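Side-chain contacts in streptokinase domain B (Streptococcus dysgalactiae subsp. equisimilis, PDB 1QQR), which probably contributes to the non-proteolytic activation of plasminogen, and so to fibrinolysis, as one domain of the activator streptokinase: residues 14-19 and 55-60; 20-25 and 62-67. One frame throughout, in Å; residues are numbered along the deposited sequence.

Contact 1. Residues 14-19 and 55-60; sequences VQFTPL and SILNKN
Leu-57 meets the ring of Phe-16 face-on: its CD1 methyl stands 3.8 Å from the centroid of the Phe-16 ring, only 4° off the ring normal, a nearly ideal CH-pi contact. The same leucine also reaches the far end of the ring, where Leu-57 CB lies 3.7 Å from Phe-16 CZ. Ile-56 approaches differently, its CG2 methyl lying in the ring plane and touching the edge at Phe-16 CE1, 3.9 Å away. That methyl continues to Val-14, with Val-14 CG1 and Ile-56 CG2 4.2 Å apart. Val-14 in turn lays CG2 over the rim of the ring face opposite Leu-57, so two aliphatic side chains sandwich the phenylalanine. With CG anti to its carbonyl carbon (chi1 -64°), Phe-16 extends its ring toward the helix, while Leu-57 holds CG anti to the backbone N, and its second torsion then sets CD1 over the ring. Farther out, Phe-16 also touches Val-126 and Ile-66, and backbone bonds from Gln-15 and Thr-17 fix strand 8-18 beside strand 111-128. The axes of segments 14-18 and 55-60 come within 10.3 Å and cross at -64°, an apolar helix-on-sheet interface, as in the beta-grasp fold of the staphylokinase/streptokinase family.

Contact 2. Residues 20-25 and 62-67; sequences NPDDDF and PGYTIY
Tyr-64 is engaged by two side chains of the 20-25 loop, one over its ring and one at its hydroxyl. Phe-25 comes edge-on to the tyrosine face in a T-shaped pair, with the planes at 71° and the centroids 4.8 Å apart. The leading atom is Phe-25 CE1, 3.5 Å from Tyr-64 CZ, so the CE1–CZ edge lies across the tyrosine face, with CE1 displaced toward the phenol carbon. Asp-22 approaches near the plane of the tyrosine ring, its carboxylate turned 68° from that plane. Because CG of Asp-22 is anti to the backbone N, the carboxylate extends toward the hydroxyl, and Tyr-64 OH donates to Asp-22 OD2 at a modelled 2.4 Å, a very short distance whose exact value is best treated with caution. The other carboxylate oxygen turns back into its own loop, where Asp-24 N gives Asp-22 OD1 a weak bond, bent to 120°. Lys-128 lies close by, making a weak hydrogen bond with the tyrosine hydroxyl and a long, weak ion pair with Asp-22. Phe-25 also stacks with His-61. The aspartate thus uses one oxygen across the contact and the other within the loop; the lysine charge would tend to favour its carboxylate form, whereas Asp-24 OD2, 3.0 Å from Asp-22 OD1 and not bonded to it, would tend the other way.

In the fold
Both contacts are partly buried, but contact 1 lies nearer the chain centre (about 13 Å, centre to centre, against 19 Å) and is wholly apolar, whereas contact 2 joins an aromatic pair to a charged group. They share the same sheet and interlock along the chain: strand 8-18 runs on into the 20-25 loop, and helix 46-60 leads into strand 64-76. Leu-57 ties them together, its CD2 lying 3.5 Å from Thr-65 C, and Phe-16 and Phe-25 also touch. Regular elements pack by methyls and a ring in contact 1; in contact 2 an irregular loop meets the start of a strand and adds a carboxylate–hydroxyl bond.

Contact 1. Residues 14-19 and 55-60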
ATOM      1  N   VAL A  14      -0.603   4.429   3.062  1.00 30.52           N
ATOM      2  CA  VAL A  14       0.748   4.791   3.442  1.00 30.22           C
ATOM      3  C   VAL A  14       0.777   5.581   4.745  1.00 33.02           C
ATOM      4  O   VAL A  14      -0.077   6.430   4.996  1.00 31.63           O
ATOM      5  CB  VAL A  14       1.429   5.639   2.323  1.00 30.76           C
ATOM      6  CG1 VAL A  14       0.665   6.915   2.096  1.00 24.44           C
ATOM      7  CG2 VAL A  14       2.869   5.945   2.688  1.00 34.85           C
ATOM      8  N   GLN A  15       1.768   5.266   5.571  1.00 33.08           N
ATOM      9  CA  GLN A  15       1.988   5.935   6.843  1.00 32.18           C
ATOM     10  C   GLN A  15       3.335   6.687   6.710  1.00 31.63           C
ATOM     11  O   GLN A  15       4.301   6.161   6.138  1.00 25.85           O
ATOM     12  CB  GLN A  15       2.035   4.890   7.970  1.00 29.74           C
ATOM     13  CG  GLN A  15       2.754   5.362   9.239  1.00 59.83           C
ATOM     14  CD  GLN A  15       2.775   4.311  10.358  1.00 69.07           C
ATOM     15  OE1 GLN A  15       3.170   3.150  10.149  1.00 74.62           O
ATOM     16  NE2 GLN A  15       2.359   4.722  11.557  1.00 68.24           N
ATOM     17  N   PHE A  16       3.403   7.911   7.229  1.00 30.19           N
ATOM     18  CA  PHE A  16       4.627   8.703   7.126  1.00 29.24           C
ATOM     19  C   PHE A  16       5.220   8.994   8.485  1.00 34.05           C
ATOM     20  O   PHE A  16       4.512   9.469   9.370  1.00 40.67           O
ATOM     21  CB  PHE A  16       4.340  10.038   6.435  1.00 29.71           C
ATOM     22  CG  PHE A  16       3.887   9.907   5.004  1.00 35.74           C
ATOM     23  CD1 PHE A  16       2.595  10.250   4.637  1.00 28.09           C
ATOM     24  CD2 PHE A  16       4.770   9.485   4.014  1.00 33.06           C
ATOM     25  CE1 PHE A  16       2.186  10.180   3.294  1.00 33.66           C
ATOM     26  CE2 PHE A  16       4.373   9.413   2.674  1.00 29.62           C
ATOM     27  CZ  PHE A  16       3.077   9.762   2.314  1.00 32.66           C
ATOM     28  N   THR A  17       6.511   8.719   8.662  1.00 36.93           N
ATOM     29  CA  THR A  17       7.172   9.003   9.936  1.00 40.40           C
ATOM     30  C   THR A  17       8.324   9.994   9.765  1.00 38.38           C
ATOM     31  O   THR A  17       9.326   9.693   9.130  1.00 41.01           O
ATOM     32  CB  THR A  17       7.704   7.724  10.596  1.00 45.21           C
ATOM     33  OG1 THR A  17       6.634   6.788  10.736  1.00 47.06           O
ATOM     34  CG2 THR A  17       8.259   8.036  11.992  1.00 37.02           C
ATOM     35  N   PRO A  18       8.186  11.198  10.337  1.00 42.89           N
ATOM     36  CA  PRO A  18       9.193  12.264  10.268  1.00 41.16           C
ATOM     37  C   PRO A  18      10.424  11.929  11.094  1.00 46.05           C
ATOM     38  O   PRO A  18      10.289  11.423  12.198  1.00 46.52           O
ATOM     39  CB  PRO A  18       8.438  13.469  10.810  1.00 39.94           C
ATOM     40  CG  PRO A  18       7.563  12.862  11.835  1.00 39.60           C
ATOM     41  CD  PRO A  18       7.018  11.635  11.128  1.00 39.99           C
ATOM     42  N   LEU A  19      11.617  12.194  10.558  1.00 49.80           N
ATOM     43  CA  LEU A  19      12.852  11.893  11.274  1.00 53.97           C
ATOM     44  C   LEU A  19      12.911  12.561  12.645  1.00 61.28           C
ATOM     45  O   LEU A  19      13.368  11.946  13.604  1.00 65.38           O
ATOM     46  CB  LEU A  19      14.072  12.241  10.424  1.00 55.86           C
ATOM     47  CG  LEU A  19      14.477  11.165   9.388  1.00 53.89           C
ATOM     48  CD1 LEU A  19      14.096   9.775   9.900  1.00 49.49           C
ATOM     49  CD2 LEU A  19      13.783  11.406   8.076  1.00 51.73           C
ATOM     50  N   SER A  55       3.311  11.971  -3.997  1.00 38.47           N
ATOM     51  CA  SER A  55       2.206  12.865  -4.306  1.00 36.22           C
ATOM     52  C   SER A  55       1.241  12.970  -3.123  1.00 39.52           C
ATOM     53  O   SER A  55       0.735  14.057  -2.817  1.00 38.66           O
ATOM     54  CB  SER A  55       1.489  12.430  -5.598  1.00 38.91           C
ATOM     55  OG  SER A  55       0.398  11.553  -5.369  1.00 45.95           O
ATOM     56  N   ILE A  56       0.993  11.863  -2.432  1.00 38.99           N
ATOM     57  CA  ILE A  56       0.106  11.925  -1.278  1.00 37.56           C
ATOM     58  C   ILE A  56       0.756  12.790  -0.196  1.00 40.84           C
ATOM     59  O   ILE A  56       0.083  13.597   0.452  1.00 38.53           O
ATOM     60  CB  ILE A  56      -0.167  10.533  -0.730  1.00 40.90           C
ATOM     61  CG1 ILE A  56      -1.118   9.807  -1.684  1.00 39.35           C
ATOM     62  CG2 ILE A  56      -0.715  10.626   0.683  1.00 37.81           C
ATOM     63  CD1 ILE A  56      -1.414   8.396  -1.307  1.00 38.19           C
ATOM     64  N   LEU A  57       2.071  12.621  -0.023  1.00 38.25           N
ATOM     65  CA  LEU A  57       2.841  13.388   0.952  1.00 39.91           C
ATOM     66  C   LEU A  57       2.745  14.885   0.631  1.00 39.27           C
ATOM     67  O   LEU A  57       2.598  15.704   1.527  1.00 39.70           O
ATOM     68  CB  LEU A  57       4.322  12.959   0.944  1.00 34.59           C
ATOM     69  CG  LEU A  57       5.195  13.721   1.957  1.00 39.12           C
ATOM     70  CD1 LEU A  57       4.675  13.440   3.382  1.00 32.85           C
ATOM     71  CD2 LEU A  57       6.658  13.300   1.835  1.00 32.30           C
ATOM     72  N   ASN A  58       2.826  15.238  -0.646  1.00 40.30           N
ATOM     73  CA  ASN A  58       2.727  16.638  -1.042  1.00 49.84           C
ATOM     74  C   ASN A  58       1.398  17.232  -0.606  1.00 51.08           C
ATOM     75  O   ASN A  58       1.372  18.294   0.007  1.00 57.24           O
ATOM     76  CB  ASN A  58       2.877  16.794  -2.561  1.00 52.59           C
ATOM     77  CG  ASN A  58       4.313  16.595  -3.035  1.00 62.22           C
ATOM     78  OD1 ASN A  58       4.571  16.467  -4.240  1.00 68.00           O
ATOM     79  ND2 ASN A  58       5.257  16.574  -2.090  1.00 60.16           N
ATOM     80  N   LYS A  59       0.295  16.548  -0.901  1.00 51.29           N
ATOM     81  CA  LYS A  59      -1.016  17.069  -0.528  1.00 53.54           C
ATOM     82  C   LYS A  59      -1.208  17.208   0.973  1.00 54.07           C
ATOM     83  O   LYS A  59      -1.561  18.278   1.448  1.00 59.26           O
ATOM     84  CB  LYS A  59      -2.139  16.190  -1.072  1.00 56.79           C
ATOM     85  CG  LYS A  59      -2.149  16.023  -2.576  1.00 73.89           C
ATOM     86  CD  LYS A  59      -3.316  15.116  -3.005  1.00 82.38           C
ATOM     87  CE  LYS A  59      -3.326  14.843  -4.509  1.00 83.50           C
ATOM     88  NZ  LYS A  59      -4.472  13.967  -4.910  1.00 84.04           N
ATOM     89  N   ASN A  60      -0.970  16.140   1.724  1.00 53.40           N
ATOM     90  CA  ASN A  60      -1.172  16.190   3.171  1.00 53.71           C
ATOM     91  C   ASN A  60      -0.087  16.864   3.982  1.00 56.76           C
ATOM     92  O   ASN A  60      -0.365  17.394   5.047  1.00 60.01           O
ATOM     93  CB  ASN A  60      -1.370  14.789   3.741  1.00 55.14           C
ATOM     94  CG  ASN A  60      -2.523  14.058   3.101  1.00 52.74           C
ATOM     95  OD1 ASN A  60      -3.533  14.659   2.733  1.00 48.29           O
ATOM     96  ND2 ASN A  60      -2.390  12.748   2.985  1.00 53.53           N
TER

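Contact 2. Residues 20-25 and 62-67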
ATOM      1  N   ASN A  20      12.466  13.808  12.752  1.00 65.38           N
ATOM      2  CA  ASN A  20      12.382  14.442  14.066  1.00 72.38           C
ATOM      3  C   ASN A  20      10.930  14.938  14.218  1.00 74.20           C
ATOM      4  O   ASN A  20      10.322  15.414  13.254  1.00 73.41           O
ATOM      5  CB  ASN A  20      13.441  15.552  14.264  1.00 75.08           C
ATOM      6  CG  ASN A  20      13.446  16.590  13.165  1.00 81.18           C
ATOM      7  OD1 ASN A  20      12.495  17.361  13.015  1.00 86.29           O
ATOM      8  ND2 ASN A  20      14.536  16.632  12.396  1.00 77.23           N
ATOM      9  N   PRO A  21      10.355  14.814  15.436  1.00 77.30           N
ATOM     10  CA  PRO A  21       8.981  15.195  15.808  1.00 76.56           C
ATOM     11  C   PRO A  21       8.263  16.331  15.084  1.00 76.32           C
ATOM     12  O   PRO A  21       8.875  17.304  14.654  1.00 79.10           O
ATOM     13  CB  PRO A  21       9.083  15.453  17.317  1.00 71.75           C
ATOM     14  CG  PRO A  21      10.527  15.790  17.516  1.00 73.54           C
ATOM     15  CD  PRO A  21      11.194  14.762  16.647  1.00 78.03           C
ATOM     16  N   ASP A  22       6.948  16.172  14.956  1.00 76.95           N
ATOM     17  CA  ASP A  22       6.060  17.152  14.334  1.00 78.80           C
ATOM     18  C   ASP A  22       4.620  16.706  14.600  1.00 82.38           C
ATOM     19  O   ASP A  22       4.231  15.592  14.250  1.00 81.79           O
ATOM     20  CB  ASP A  22       6.297  17.247  12.824  1.00 79.85           C
ATOM     21  CG  ASP A  22       5.364  18.253  12.145  1.00 83.49           C
ATOM     22  OD1 ASP A  22       4.139  18.217  12.404  1.00 82.77           O
ATOM     23  OD2 ASP A  22       5.849  19.079  11.344  1.00 81.82           O
ATOM     24  N   ASP A  23       3.835  17.581  15.218  1.00 87.31           N
ATOM     25  CA  ASP A  23       2.448  17.273  15.553  1.00 90.84           C
ATOM     26  C   ASP A  23       1.540  16.950  14.376  1.00 90.62           C
ATOM     27  O   ASP A  23       0.746  16.013  14.451  1.00 93.25           O
ATOM     28  CB  ASP A  23       1.825  18.422  16.350  1.00 96.30           C
ATOM     29  CG  ASP A  23       2.434  18.567  17.726  1.00100.00           C
ATOM     30  OD1 ASP A  23       2.612  17.529  18.406  1.00100.00           O
ATOM     31  OD2 ASP A  23       2.727  19.716  18.130  1.00100.00           O
ATOM     32  N   ASP A  24       1.645  17.724  13.299  1.00 86.91           N
ATOM     33  CA  ASP A  24       0.805  17.503  12.123  1.00 83.20           C
ATOM     34  C   ASP A  24       0.659  16.025  11.783  1.00 78.59           C
ATOM     35  O   ASP A  24      -0.343  15.611  11.188  1.00 74.79           O
ATOM     36  CB  ASP A  24       1.367  18.265  10.922  1.00 88.43           C
ATOM     37  CG  ASP A  24       1.408  19.765  11.154  1.00 91.74           C
ATOM     38  OD1 ASP A  24       0.337  20.350  11.442  1.00 84.83           O
ATOM     39  OD2 ASP A  24       2.510  20.354  11.047  1.00 93.74           O
ATOM     40  N   PHE A  25       1.662  15.233  12.162  1.00 73.52           N
ATOM     41  CA  PHE A  25       1.626  13.799  11.914  1.00 65.13           C
ATOM     42  C   PHE A  25       0.935  13.098  13.083  1.00 67.35           C
ATOM     43  O   PHE A  25       1.575  12.467  13.926  1.00 71.30           O
ATOM     44  CB  PHE A  25       3.039  13.245  11.697  1.00 53.51           C
ATOM     45  CG  PHE A  25       3.664  13.682  10.398  1.00 52.39           C
ATOM     46  CD1 PHE A  25       4.312  14.909  10.297  1.00 56.30           C
ATOM     47  CD2 PHE A  25       3.557  12.892   9.259  1.00 57.35           C
ATOM     48  CE1 PHE A  25       4.831  15.343   9.081  1.00 53.94           C
ATOM     49  CE2 PHE A  25       4.072  13.318   8.040  1.00 54.78           C
ATOM     50  CZ  PHE A  25       4.710  14.543   7.951  1.00 56.59           C
ATOM     51  N   PRO A  62       2.767  19.397   2.918  1.00 50.54           N
ATOM     52  CA  PRO A  62       3.601  20.267   2.084  1.00 46.39           C
ATOM     53  C   PRO A  62       4.859  20.654   2.884  1.00 47.19           C
ATOM     54  O   PRO A  62       4.795  20.909   4.091  1.00 46.50           O
ATOM     55  CB  PRO A  62       2.668  21.442   1.792  1.00 46.06           C
ATOM     56  CG  PRO A  62       1.869  21.539   3.061  1.00 46.66           C
ATOM     57  CD  PRO A  62       1.538  20.093   3.351  1.00 49.65           C
ATOM     58  N   GLY A  63       6.003  20.663   2.220  1.00 47.96           N
ATOM     59  CA  GLY A  63       7.234  20.976   2.922  1.00 54.34           C
ATOM     60  C   GLY A  63       8.057  19.745   3.295  1.00 54.69           C
ATOM     61  O   GLY A  63       9.234  19.878   3.648  1.00 54.50           O
ATOM     62  N   TYR A  64       7.454  18.555   3.232  1.00 48.85           N
ATOM     63  CA  TYR A  64       8.171  17.323   3.552  1.00 44.90           C
ATOM     64  C   TYR A  64       8.465  16.544   2.287  1.00 41.74           C
ATOM     65  O   TYR A  64       7.827  16.762   1.265  1.00 43.97           O
ATOM     66  CB  TYR A  64       7.353  16.432   4.487  1.00 44.32           C
ATOM     67  CG  TYR A  64       7.375  16.838   5.940  1.00 45.76           C
ATOM     68  CD1 TYR A  64       6.596  17.893   6.406  1.00 42.39           C
ATOM     69  CD2 TYR A  64       8.185  16.169   6.852  1.00 48.77           C
ATOM     70  CE1 TYR A  64       6.623  18.271   7.746  1.00 43.36           C
ATOM     71  CE2 TYR A  64       8.225  16.543   8.197  1.00 42.71           C
ATOM     72  CZ  TYR A  64       7.442  17.589   8.635  1.00 47.30           C
ATOM     73  OH  TYR A  64       7.464  17.942   9.966  1.00 50.35           O
ATOM     74  N   THR A  65       9.433  15.637   2.360  1.00 42.56           N
ATOM     75  CA  THR A  65       9.799  14.795   1.225  1.00 37.51           C
ATOM     76  C   THR A  65      10.112  13.395   1.732  1.00 36.00           C
ATOM     77  O   THR A  65      10.430  13.221   2.904  1.00 39.70           O
ATOM     78  CB  THR A  65      11.059  15.311   0.485  1.00 37.48           C
ATOM     79  OG1 THR A  65      11.482  14.327  -0.482  1.00 52.30           O
ATOM     80  CG2 THR A  65      12.194  15.539   1.450  1.00 38.97           C
ATOM     81  N   ILE A  66      10.012  12.405   0.846  1.00 33.02           N
ATOM     82  CA  ILE A  66      10.311  11.028   1.190  1.00 33.83           C
ATOM     83  C   ILE A  66      11.797  10.991   1.474  1.00 35.91           C
ATOM     84  O   ILE A  66      12.592  11.545   0.724  1.00 39.12           O
ATOM     85  CB  ILE A  66      10.099  10.048   0.013  1.00 34.26           C
ATOM     86  CG1 ILE A  66       8.648  10.046  -0.446  1.00 43.56           C
ATOM     87  CG2 ILE A  66      10.552   8.652   0.425  1.00 27.55           C
ATOM     88  CD1 ILE A  66       7.703   9.486   0.530  1.00 47.47           C
ATOM     89  N   TYR A  67      12.174  10.332   2.555  1.00 36.91           N
ATOM     90  CA  TYR A  67      13.571  10.207   2.883  1.00 30.51           C
ATOM     91  C   TYR A  67      13.874   8.780   2.496  1.00 35.80           C
ATOM     92  O   TYR A  67      14.731   8.533   1.664  1.00 39.32           O
ATOM     93  CB  TYR A  67      13.844  10.437   4.377  1.00 33.38           C
ATOM     94  CG  TYR A  67      15.295  10.170   4.671  1.00 43.46           C
ATOM     95  CD1 TYR A  67      16.293  10.879   3.999  1.00 41.73           C
ATOM     96  CD2 TYR A  67      15.678   9.115   5.493  1.00 44.51           C
ATOM     97  CE1 TYR A  67      17.632  10.533   4.126  1.00 52.93           C
ATOM     98  CE2 TYR A  67      17.017   8.756   5.626  1.00 53.42           C
ATOM     99  CZ  TYR A  67      17.990   9.466   4.935  1.00 54.94           C
ATOM    100  OH  TYR A  67      19.314   9.095   5.019  1.00 59.44           O
TER